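Local coordinates for protein Aln2 (Streptomyces sp. CM020, PDB 6P7L) that is a noncanonical member of the NTF2-like superfamily, with a SnoaL-like domain, and probably takes part in biosynthesis of the polyketide antibiotic alnumycin, at residues G66-L71 against V76-E81; V38-F43 against V116-Y121; G57-T62 against A85-A90; G92-A97 against L134-C139. All coordinates share one frame; numbering follows the deposited sequence.

Interaction 1: G66-L71 against V76-E81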
loop_
_atom_site.group_PDB
_atom_site.type_symbol
_atom_site.label_atom_id
_atom_site.label_comp_id
_atom_site.label_asym_id
_atom_site.label_seq_id
_atom_site.Cartn_x
_atom_site.Cartn_y
_atom_site.Cartn_z
ATOM N N GLY A 66 21.934 18.319 8.953
ATOM C CA GLY A 66 22.539 17.209 9.677
ATOM C C GLY A 66 21.778 15.897 9.660
ATOM O O GLY A 66 22.187 14.968 10.367
ATOM N N ALA A 67 20.729 15.766 8.844
ATOM C CA ALA A 67 20.004 14.496 8.742
ATOM C C ALA A 67 20.952 13.378 8.312
ATOM O O ALA A 67 21.909 13.594 7.572
ATOM C CB ALA A 67 18.858 14.600 7.746
ATOM N N GLU A 68 20.723 12.184 8.834
ATOM C CA GLU A 68 21.560 11.031 8.520
ATOM C C GLU A 68 20.767 10.073 7.649
ATOM O O GLU A 68 19.646 9.691 8.006
ATOM C CB GLU A 68 22.021 10.314 9.785
ATOM C CG GLU A 68 23.414 10.678 10.252
ATOM C CD GLU A 68 23.680 10.226 11.679
ATOM O OE1 GLU A 68 24.243 11.022 12.459
ATOM O OE2 GLU A 68 23.326 9.076 12.016
ATOM N N PHE A 69 21.340 9.706 6.502
ATOM C CA PHE A 69 20.719 8.791 5.554
ATOM C C PHE A 69 21.651 7.602 5.417
ATOM O O PHE A 69 22.704 7.717 4.775
ATOM C CB PHE A 69 20.489 9.477 4.204
ATOM C CG PHE A 69 19.538 8.755 3.305
ATOM C CD1 PHE A 69 19.806 7.474 2.871
ATOM C CD2 PHE A 69 18.369 9.368 2.868
ATOM C CE1 PHE A 69 18.921 6.805 2.036
ATOM C CE2 PHE A 69 17.506 8.696 2.031
ATOM C CZ PHE A 69 17.768 7.429 1.624
ATOM N N ARG A 70 21.238 6.453 5.951
ATOM C CA ARG A 70 22.079 5.263 5.987
ATOM C C ARG A 70 21.593 4.296 4.923
ATOM O O ARG A 70 20.521 3.680 5.056
ATOM C CB ARG A 70 22.078 4.618 7.374
ATOM C CG ARG A 70 23.181 3.618 7.537
ATOM C CD ARG A 70 23.273 3.323 8.888
ATOM N NE ARG A 70 23.662 4.447 9.774
ATOM C CZ ARG A 70 24.898 4.681 10.236
ATOM N NH1 ARG A 70 25.916 3.888 9.903
ATOM N NH2 ARG A 70 25.119 5.716 11.037
ATOM N N LEU A 71 22.467 4.083 3.944
ATOM C CA LEU A 71 22.240 3.288 2.765
ATOM C C LEU A 71 22.327 1.818 3.131
ATOM O O LEU A 71 22.944 1.427 4.137
ATOM C CB LEU A 71 23.292 3.633 1.699
ATOM C CG LEU A 71 23.278 5.025 1.057
ATOM C CD1 LEU A 71 24.526 5.264 0.201
ATOM C CD2 LEU A 71 22.042 5.196 0.211
ATOM N N VAL A 76 26.854 6.261 4.830
ATOM C CA VAL A 76 25.973 7.248 5.438
ATOM C C VAL A 76 26.152 8.540 4.666
ATOM O O VAL A 76 27.286 8.982 4.439
ATOM C CB VAL A 76 26.266 7.463 6.932
ATOM C CG1 VAL A 76 25.317 8.518 7.503
ATOM C CG2 VAL A 76 26.145 6.172 7.677
ATOM N N LEU A 77 25.042 9.154 4.296
ATOM C CA LEU A 77 25.025 10.508 3.766
ATOM C C LEU A 77 24.566 11.434 4.880
ATOM O O LEU A 77 23.555 11.170 5.527
ATOM C CB LEU A 77 24.064 10.593 2.591
ATOM C CG LEU A 77 24.351 9.583 1.503
ATOM C CD1 LEU A 77 23.306 9.719 0.429
ATOM C CD2 LEU A 77 25.764 9.781 0.951
ATOM N N THR A 78 25.325 12.490 5.130
ATOM C CA THR A 78 25.000 13.423 6.203
ATOM C C THR A 78 24.667 14.779 5.601
ATOM O O THR A 78 25.500 15.398 4.926
ATOM C CB THR A 78 26.141 13.558 7.207
ATOM O OG1 THR A 78 26.491 12.250 7.651
ATOM C CG2 THR A 78 25.710 14.401 8.397
ATOM N N GLY A 79 23.472 15.252 5.906
ATOM C CA GLY A 79 23.027 16.551 5.480
ATOM C C GLY A 79 22.252 16.511 4.182
ATOM O O GLY A 79 22.450 15.647 3.328
ATOM N N PRO A 80 21.343 17.470 4.014
ATOM C CA PRO A 80 20.464 17.427 2.831
ATOM C C PRO A 80 21.213 17.556 1.517
ATOM O O PRO A 80 20.784 16.960 0.525
ATOM C CB PRO A 80 19.489 18.610 3.051
ATOM C CG PRO A 80 19.508 18.866 4.513
ATOM C CD PRO A 80 20.900 18.471 5.012
ATOM N N GLU A 81 22.306 18.331 1.459
ATOM C CA GLU A 81 23.046 18.453 0.197
ATOM C C GLU A 81 23.644 17.110 -0.223
ATOM O O GLU A 81 23.597 16.738 -1.410
ATOM C CB GLU A 81 24.101 19.546 0.300
ATOM C CG GLU A 81 23.446 20.943 0.434
ATOM C CD GLU A 81 24.374 22.102 0.266
ATOM O OE1 GLU A 81 25.579 21.871 0.087
ATOM O OE2 GLU A 81 23.879 23.264 0.313
#
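A two-stranded antiparallel beta hairpin at one margin of the main sheet brings strand 67-70 against strand 76-78. Their directions differ by 160°. Phe69 and Leu77 form the hydrogen-bonded pair. Phe69 N gives its hydrogen to Leu77 O at 2.8 Å, and Leu77 N returns one to Phe69 O at the same length. A further bond, Gly79 N to Ala67 O at 2.8 Å, is nearly straight and holds the chain where it leaves the strand. Gly79 then takes the N-cap position of helix 80-90. Its positive phi suits a residue without a side chain.

The two faces of the hairpin differ. On one, the CB atoms of Phe69 and Leu77 meet at 4.1 Å, while the Phe69 ring leads away from the partner strand. On the other lie Glu68, Arg70, Val76 and Thr78. As modelled, the Arg70 guanidinium lies over Val76 CG2. Its exact position is doubtful, because the arginine side chain is poorly ordered. Val76 CG1 meets Glu68 CG at 4.0 Å.

Strand 76-78 is an edge strand of the sheet within the chain. Strand 67-70 bonds on its other side to strand 151-161, through Arg155, Arg157 and Ile159. Ile83 of helix 80-90 packs against Ala67, Phe69 and Leu77.

Interaction 2: V38-F43 against V116-Y121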
loop_
_atom_site.group_PDB
_atom_site.type_symbol
_atom_site.label_atom_id
_atom_site.label_comp_id
_atom_site.label_asym_id
_atom_site.label_seq_id
_atom_site.Cartn_x
_atom_site.Cartn_y
_atom_site.Cartn_z
ATOM N N VAL A 38 -2.342 10.692 9.640
ATOM C CA VAL A 38 -2.655 11.315 8.364
ATOM C C VAL A 38 -1.495 12.198 7.918
ATOM O O VAL A 38 -1.104 12.179 6.747
ATOM C CB VAL A 38 -3.969 12.100 8.467
ATOM C CG1 VAL A 38 -4.211 12.976 7.247
ATOM C CG2 VAL A 38 -5.141 11.129 8.643
ATOM N N GLU A 39 -0.925 12.973 8.847
ATOM C CA GLU A 39 0.185 13.866 8.524
ATOM C C GLU A 39 1.378 13.092 7.971
ATOM O O GLU A 39 2.039 13.540 7.018
ATOM C CB GLU A 39 0.596 14.644 9.762
ATOM C CG GLU A 39 1.577 15.751 9.458
ATOM C CD GLU A 39 1.989 16.534 10.665
ATOM O OE1 GLU A 39 1.736 16.091 11.823
ATOM O OE2 GLU A 39 2.559 17.625 10.436
ATOM N N VAL A 40 1.674 11.934 8.576
ATOM C CA VAL A 40 2.760 11.075 8.120
ATOM C C VAL A 40 2.479 10.528 6.721
ATOM O O VAL A 40 3.362 10.537 5.854
ATOM C CB VAL A 40 3.004 9.942 9.139
ATOM C CG1 VAL A 40 3.951 8.879 8.579
ATOM C CG2 VAL A 40 3.564 10.496 10.440
ATOM N N THR A 41 1.253 10.063 6.462
ATOM C CA THR A 41 0.982 9.532 5.123
ATOM C C THR A 41 1.171 10.604 4.063
ATOM O O THR A 41 1.626 10.315 2.945
ATOM C CB THR A 41 -0.430 8.956 4.972
ATOM O OG1 THR A 41 -1.430 9.997 4.943
ATOM C CG2 THR A 41 -0.754 7.934 6.068
ATOM N N GLN A 42 0.798 11.836 4.384
ATOM C CA GLN A 42 0.885 12.924 3.406
ATOM C C GLN A 42 2.333 13.354 3.214
ATOM O O GLN A 42 2.744 13.691 2.100
ATOM C CB GLN A 42 0.009 14.106 3.840
ATOM C CG GLN A 42 -1.469 13.735 3.925
ATOM C CD GLN A 42 -1.964 13.147 2.621
ATOM O OE1 GLN A 42 -2.130 13.859 1.625
ATOM N NE2 GLN A 42 -2.076 11.817 2.591
ATOM N N PHE A 43 3.116 13.380 4.298
ATOM C CA PHE A 43 4.540 13.667 4.173
ATOM C C PHE A 43 5.216 12.693 3.212
ATOM O O PHE A 43 5.946 13.096 2.303
ATOM C CB PHE A 43 5.204 13.592 5.544
ATOM C CG PHE A 43 6.706 13.746 5.492
ATOM C CD1 PHE A 43 7.300 14.988 5.396
ATOM C CD2 PHE A 43 7.515 12.616 5.550
ATOM C CE1 PHE A 43 8.678 15.100 5.366
ATOM C CE2 PHE A 43 8.869 12.723 5.493
ATOM C CZ PHE A 43 9.456 13.971 5.400
ATOM N N VAL A 116 8.892 11.509 15.831
ATOM C CA VAL A 116 8.119 10.419 15.252
ATOM C C VAL A 116 9.045 9.343 14.709
ATOM O O VAL A 116 9.982 9.637 13.960
ATOM C CB VAL A 116 7.186 10.936 14.139
ATOM C CG1 VAL A 116 6.432 9.779 13.563
ATOM C CG2 VAL A 116 6.275 12.022 14.677
ATOM N N SER A 117 8.806 8.093 15.100
ATOM C CA SER A 117 9.568 6.951 14.599
ATOM C C SER A 117 8.635 6.114 13.740
ATOM O O SER A 117 7.519 5.799 14.170
ATOM C CB SER A 117 10.124 6.094 15.753
ATOM O OG SER A 117 11.073 6.799 16.518
ATOM N N THR A 118 9.087 5.745 12.547
ATOM C CA THR A 118 8.326 4.842 11.699
ATOM C C THR A 118 9.191 3.668 11.239
ATOM O O THR A 118 10.427 3.728 11.205
ATOM C CB THR A 118 7.735 5.558 10.471
ATOM O OG1 THR A 118 8.801 5.855 9.560
ATOM C CG2 THR A 118 6.970 6.845 10.853
ATOM N N SER A 119 8.521 2.572 10.887
ATOM C CA SER A 119 9.157 1.413 10.267
ATOM C C SER A 119 8.177 0.926 9.218
ATOM O O SER A 119 6.952 0.952 9.429
ATOM C CB SER A 119 9.495 0.303 11.277
ATOM O OG SER A 119 8.346 -0.467 11.636
ATOM N N TYR A 120 8.713 0.526 8.078
ATOM C CA TYR A 120 7.821 0.110 7.002
ATOM C C TYR A 120 8.572 -0.727 5.985
ATOM O O TYR A 120 9.806 -0.782 5.969
ATOM C CB TYR A 120 7.197 1.307 6.307
ATOM C CG TYR A 120 8.141 2.391 5.861
ATOM C CD1 TYR A 120 8.569 3.375 6.749
ATOM C CD2 TYR A 120 8.575 2.462 4.541
ATOM C CE1 TYR A 120 9.385 4.416 6.327
ATOM C CE2 TYR A 120 9.384 3.493 4.091
ATOM C CZ TYR A 120 9.806 4.466 5.005
ATOM O OH TYR A 120 10.623 5.496 4.583
ATOM N N TYR A 121 7.786 -1.398 5.145
ATOM C CA TYR A 121 8.300 -2.087 3.980
ATOM C C TYR A 121 8.343 -1.118 2.795
ATOM O O TYR A 121 7.441 -0.300 2.626
ATOM C CB TYR A 121 7.387 -3.246 3.596
ATOM C CG TYR A 121 7.192 -4.341 4.645
ATOM C CD1 TYR A 121 7.969 -4.402 5.781
ATOM C CD2 TYR A 121 6.229 -5.320 4.466
ATOM C CE1 TYR A 121 7.809 -5.432 6.713
ATOM C CE2 TYR A 121 6.044 -6.327 5.385
ATOM C CZ TYR A 121 6.860 -6.386 6.499
ATOM O OH TYR A 121 6.717 -7.423 7.390
#
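Val40 meets two side chains of strand 116-121 with its two methyl groups. Its CG2 lies 4.3 Å from Val116 CG1. Its CG1 lies 4.3 Å from Thr118 CG2. The contact is thin and made of methyl groups alone. All three residues are buried, and their CB atoms point toward the opposite segment. Val116 and Thr118 are two apart in the strand, so both reach the same side and give the helix a pair of methyls to rest on.

Thr118 turns its methyl to Val40 and gives its hydroxyl other work. At chi1 72°, OG1 lies between the backbone N and the carbonyl carbon, which leaves CG2 as the branch that meets Val40. OG1 hydrogen-bonds the hydroxyl of Tyr44, one residue beyond the helical segment, and this bond fixes the rotation of the threonine. The same OG1 lies in plane at the edge of the Tyr120 ring. One side chain therefore serves both an apolar and a polar neighbour.

The Gln42 amide bonds Val108 and Met106 of the second subunit, which places this part of the helix at a subunit interface.

Helix 34-52 packs on one face of the sheet here. Val40 also packs on Met106 of strand 98-110 and Leu152 of strand 151-161. Val116 packs on Val108 of its own chain, and strand 116-127 runs between strands 98-110 and 133-148.

Interaction 3: G57-T62 against A85-A90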
loop_
_atom_site.group_PDB
_atom_site.type_symbol
_atom_site.label_atom_id
_atom_site.label_comp_id
_atom_site.label_asym_id
_atom_site.label_seq_id
_atom_site.Cartn_x
_atom_site.Cartn_y
_atom_site.Cartn_z
ATOM N N GLY A 57 16.059 18.061 -5.586
ATOM C CA GLY A 57 16.206 19.165 -4.644
ATOM C C GLY A 57 15.037 19.244 -3.676
ATOM O O GLY A 57 15.222 19.402 -2.462
ATOM N N GLY A 58 13.816 19.095 -4.195
ATOM C CA GLY A 58 12.651 19.100 -3.331
ATOM C C GLY A 58 12.615 17.907 -2.396
ATOM O O GLY A 58 12.161 18.021 -1.257
ATOM N N PHE A 59 13.046 16.732 -2.877
ATOM C CA PHE A 59 13.175 15.568 -2.006
ATOM C C PHE A 59 14.140 15.851 -0.860
ATOM O O PHE A 59 13.828 15.626 0.316
ATOM C CB PHE A 59 13.649 14.373 -2.821
ATOM C CG PHE A 59 14.087 13.203 -1.985
ATOM C CD1 PHE A 59 13.148 12.390 -1.346
ATOM C CD2 PHE A 59 15.430 12.931 -1.815
ATOM C CE1 PHE A 59 13.551 11.343 -0.599
ATOM C CE2 PHE A 59 15.831 11.867 -1.049
ATOM C CZ PHE A 59 14.910 11.072 -0.437
ATOM N N ALA A 60 15.319 16.369 -1.189
ATOM C CA ALA A 60 16.321 16.609 -0.159
ATOM C C ALA A 60 15.887 17.713 0.802
ATOM O O ALA A 60 16.266 17.706 1.976
ATOM C CB ALA A 60 17.659 16.974 -0.804
ATOM N N ALA A 61 15.102 18.670 0.331
ATOM C CA ALA A 61 14.654 19.767 1.189
ATOM C C ALA A 61 13.714 19.294 2.284
ATOM O O ALA A 61 13.466 20.038 3.250
ATOM C CB ALA A 61 13.965 20.838 0.332
ATOM N N THR A 62 13.180 18.080 2.157
ATOM C CA THR A 62 12.358 17.553 3.231
ATOM C C THR A 62 13.196 17.070 4.409
ATOM O O THR A 62 12.627 16.784 5.476
ATOM C CB THR A 62 11.466 16.383 2.776
ATOM O OG1 THR A 62 12.255 15.220 2.469
ATOM C CG2 THR A 62 10.564 16.768 1.604
ATOM N N ALA A 85 22.625 14.823 -3.579
ATOM C CA ALA A 85 23.600 14.275 -4.507
ATOM C C ALA A 85 23.496 12.747 -4.581
ATOM O O ALA A 85 23.625 12.153 -5.665
ATOM C CB ALA A 85 25.007 14.701 -4.078
ATOM N N GLY A 86 23.312 12.086 -3.438
ATOM C CA GLY A 86 23.204 10.631 -3.450
ATOM C C GLY A 86 21.954 10.138 -4.159
ATOM O O GLY A 86 21.974 9.120 -4.877
ATOM N N ALA A 87 20.840 10.838 -3.952
ATOM C CA ALA A 87 19.594 10.456 -4.596
ATOM C C ALA A 87 19.683 10.617 -6.107
ATOM O O ALA A 87 19.227 9.744 -6.861
ATOM C CB ALA A 87 18.436 11.282 -4.034
ATOM N N ARG A 88 20.257 11.729 -6.567
ATOM C CA ARG A 88 20.438 11.928 -7.998
ATOM C C ARG A 88 21.341 10.850 -8.588
ATOM O O ARG A 88 21.048 10.293 -9.656
ATOM C CB ARG A 88 21.018 13.324 -8.244
ATOM C CG ARG A 88 21.267 13.622 -9.685
ATOM C CD ARG A 88 21.665 15.100 -9.860
ATOM N NE ARG A 88 20.529 16.004 -9.708
ATOM C CZ ARG A 88 20.340 16.810 -8.670
ATOM N NH1 ARG A 88 21.219 16.838 -7.683
ATOM N NH2 ARG A 88 19.275 17.600 -8.632
ATOM N N ALA A 89 22.451 10.551 -7.905
ATOM C CA ALA A 89 23.384 9.551 -8.407
ATOM C C ALA A 89 22.706 8.188 -8.477
ATOM O O ALA A 89 22.846 7.464 -9.462
ATOM C CB ALA A 89 24.627 9.511 -7.518
ATOM N N ALA A 90 21.961 7.827 -7.428
ATOM C CA ALA A 90 21.316 6.516 -7.380
ATOM C C ALA A 90 20.280 6.350 -8.474
ATOM O O ALA A 90 20.032 5.226 -8.938
ATOM C CB ALA A 90 20.666 6.289 -6.016
#
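The Phe59 ring meets the Ala87 methyl obliquely, and its CE2 makes the nearest approach, at 4.0 Å from Ala87 CB. The neighbouring ring atom CD2 lies 4.1 Å from the same CB. The methyl therefore approaches the CD2-CE2 bond obliquely. The ring of Phe63 meets Phe59 edge-to-face, and Gln47, Met48 and Met51 of helix 34-52 and Ile83 of helix 80-90 also touch the Phe59 side chain. The second flat group is the Arg88 guanidinium. It comes near the helix 56-60 backbone only loosely, with NH2 4.5 Å from Gly57 N, again in an oblique position. Its salt bridge is with Glu84, one turn earlier in its own helix.

Phe59 points toward helix 80-90. Its CG is anti to the backbone N (chi1 168°), which carries the ring across to Ala87. The methyl is the one side-chain carbon that Ala87 offers to the ring. The backbone of Phe59 is held as well: at the end of 57-62, Thr62 OG1 and Thr62 N both donate to Phe59 O.

A bound glycerol, probably from the crystallisation liquor, lies about 4 Å from the Phe59 side chain. The arrangement is helix-to-helix packing of an alpha-plus-beta NTF2-like fold, whose helices pack against a curved sheet and commonly enclose a pocket.

Interaction 4: G92-A97 against L134-C139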
loop_
_atom_site.group_PDB
_atom_site.type_symbol
_atom_site.label_atom_id
_atom_site.label_comp_id
_atom_site.label_asym_id
_atom_site.label_seq_id
_atom_site.Cartn_x
_atom_site.Cartn_y
_atom_site.Cartn_z
ATOM N N GLY A 92 20.493 7.112 -11.410
ATOM C CA GLY A 92 21.074 6.673 -12.658
ATOM C C GLY A 92 20.755 5.225 -12.982
ATOM O O GLY A 92 20.714 4.843 -14.148
ATOM N N ARG A 93 20.510 4.406 -11.959
ATOM C CA ARG A 93 20.234 2.989 -12.178
ATOM C C ARG A 93 18.954 2.761 -12.967
ATOM O O ARG A 93 18.759 1.659 -13.478
ATOM C CB ARG A 93 20.184 2.250 -10.845
ATOM C CG ARG A 93 18.896 2.332 -10.078
ATOM C CD ARG A 93 19.091 1.682 -8.751
ATOM N NE ARG A 93 17.912 1.593 -7.893
ATOM C CZ ARG A 93 17.481 2.560 -7.089
ATOM N NH1 ARG A 93 18.097 3.731 -7.045
ATOM N NH2 ARG A 93 16.417 2.357 -6.322
ATOM N N PHE A 94 18.073 3.760 -13.058
ATOM C CA PHE A 94 16.804 3.591 -13.764
ATOM C C PHE A 94 16.905 3.803 -15.272
ATOM O O PHE A 94 15.976 3.424 -15.993
ATOM C CB PHE A 94 15.749 4.545 -13.187
ATOM C CG PHE A 94 15.557 4.424 -11.702
ATOM C CD1 PHE A 94 15.344 3.193 -11.112
ATOM C CD2 PHE A 94 15.560 5.557 -10.879
ATOM C CE1 PHE A 94 15.156 3.088 -9.738
ATOM C CE2 PHE A 94 15.382 5.451 -9.511
ATOM C CZ PHE A 94 15.176 4.215 -8.932
ATOM N N ASP A 95 17.965 4.449 -15.761
ATOM C CA ASP A 95 18.281 4.477 -17.196
ATOM C C ASP A 95 17.164 5.076 -18.053
ATOM O O ASP A 95 16.916 4.640 -19.182
ATOM C CB ASP A 95 18.634 3.072 -17.690
ATOM N N GLY A 96 16.510 6.107 -17.541
ATOM C CA GLY A 96 15.429 6.758 -18.257
ATOM C C GLY A 96 14.053 6.144 -18.055
ATOM O O GLY A 96 13.052 6.738 -18.464
ATOM N N ALA A 97 13.961 5.025 -17.368
ATOM C CA ALA A 97 12.689 4.421 -17.022
ATOM C C ALA A 97 12.139 5.116 -15.773
ATOM O O ALA A 97 12.812 5.958 -15.146
ATOM C CB ALA A 97 12.875 2.931 -16.798
ATOM N N LEU A 134 10.115 -3.862 -13.704
ATOM C CA LEU A 134 11.048 -4.515 -12.780
ATOM C C LEU A 134 10.610 -4.225 -11.353
ATOM O O LEU A 134 10.073 -3.150 -11.087
ATOM C CB LEU A 134 12.480 -4.015 -12.984
ATOM C CG LEU A 134 13.077 -4.063 -14.385
ATOM C CD1 LEU A 134 14.448 -3.432 -14.435
ATOM C CD2 LEU A 134 13.135 -5.513 -14.848
ATOM N N VAL A 135 10.754 -5.201 -10.460
ATOM C CA VAL A 135 10.525 -4.989 -9.029
ATOM C C VAL A 135 11.851 -5.130 -8.298
ATOM O O VAL A 135 12.487 -6.193 -8.350
ATOM C CB VAL A 135 9.472 -5.949 -8.469
ATOM C CG1 VAL A 135 9.262 -5.707 -6.991
ATOM C CG2 VAL A 135 8.177 -5.832 -9.234
ATOM N N GLU A 136 12.265 -4.064 -7.622
ATOM C CA GLU A 136 13.531 -4.074 -6.905
ATOM C C GLU A 136 13.434 -4.840 -5.584
ATOM O O GLU A 136 12.342 -5.019 -5.030
ATOM C CB GLU A 136 14.004 -2.645 -6.682
ATOM C CG GLU A 136 14.441 -1.977 -7.976
ATOM C CD GLU A 136 15.283 -0.723 -7.752
ATOM O OE1 GLU A 136 15.267 -0.204 -6.610
ATOM O OE2 GLU A 136 15.957 -0.288 -8.710
ATOM N N PRO A 137 14.570 -5.332 -5.077
ATOM C CA PRO A 137 14.548 -6.052 -3.798
ATOM C C PRO A 137 13.822 -5.244 -2.730
ATOM O O PRO A 137 13.991 -4.023 -2.598
ATOM C CB PRO A 137 16.032 -6.247 -3.455
ATOM C CG PRO A 137 16.799 -5.848 -4.694
ATOM C CD PRO A 137 15.924 -5.198 -5.662
ATOM N N THR A 138 13.029 -5.941 -1.928
ATOM C CA THR A 138 12.310 -5.221 -0.903
ATOM C C THR A 138 13.275 -4.774 0.195
ATOM O O THR A 138 14.374 -5.304 0.359
ATOM C CB THR A 138 11.187 -6.081 -0.357
ATOM O OG1 THR A 138 11.706 -7.319 0.079
ATOM C CG2 THR A 138 10.161 -6.370 -1.422
ATOM N N CYS A 139 12.867 -3.720 0.895
ATOM C CA CYS A 139 13.622 -3.113 1.980
ATOM C C CYS A 139 12.751 -2.989 3.218
ATOM O O CYS A 139 11.530 -2.804 3.140
ATOM C CB CYS A 139 14.099 -1.679 1.610
ATOM S SG CYS A 139 15.303 -1.622 0.273
#
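Glu136 receives a side-on, two-bond salt bridge from Arg93, within the curved-sheet NTF2-like fold. Segment 134-139 starts near the beginning of strand 133-148, which is interrupted around Glu136 to Thr138. Leu134 does not touch 92-97; its backbone pairs with Val126 of strand 116-127. After Val135 comes Glu136, which carries the contact.

Glu136 reaches out with an extended chain, its CG anti to the carbonyl carbon (chi1 -70°). Arg93 comes from the opposite direction, also extended from CG to NE. Arg93 NH2 donates to Glu136 OE1 at 2.8 Å, almost straight at 171° and in the guanidinium plane. Arg93 NE donates to Glu136 OE2 at 2.8 Å, more bent and tilted out of that plane. Both oxygens use their syn lone pairs. The carboxylate and guanidinium planes stand 31° apart, so the fork is twisted. Arg93 NH1 is bonded to Ala90 O, which gives the guanidinium a third hold.

Beyond Glu136 and Pro137, Thr138 OG1 bonds Asp162 and also Thr127 of the third subunit. Cys139 leads back into the strand.

In 92-97, the 3-10 segment 92-94 runs into a type I' turn that starts at Phe94 and ends at Ala97. The Phe94 ring lies against the arginine. Its CZ is 3.3 Å above the Arg93 guanidinium plane, over the centre. The same ring presents its edge to the carboxylate, with Phe94 CE1 3.6 Å from Glu136 OE2.

In the fold
Interaction 2 is the buried contact of the four, made by methyl groups between a long helix and the sheet. Interaction 3 is partly buried and joins two helices through an aromatic ring. Interactions 1 and 4 lie at the surface and are more polar: the first rests on backbone hydrogen bonds, the other on a salt bridge. Interactions 1 and 3 share helix 80-90 and touch, as where Phe69 CE2 meets Phe59 CZ at 4.3 Å. Interactions 1, 2 and 4 all reach the same sheet. Interactions 2 and 4 use its neighbouring strands 116-127 and 133-148, and both also meet the third subunit.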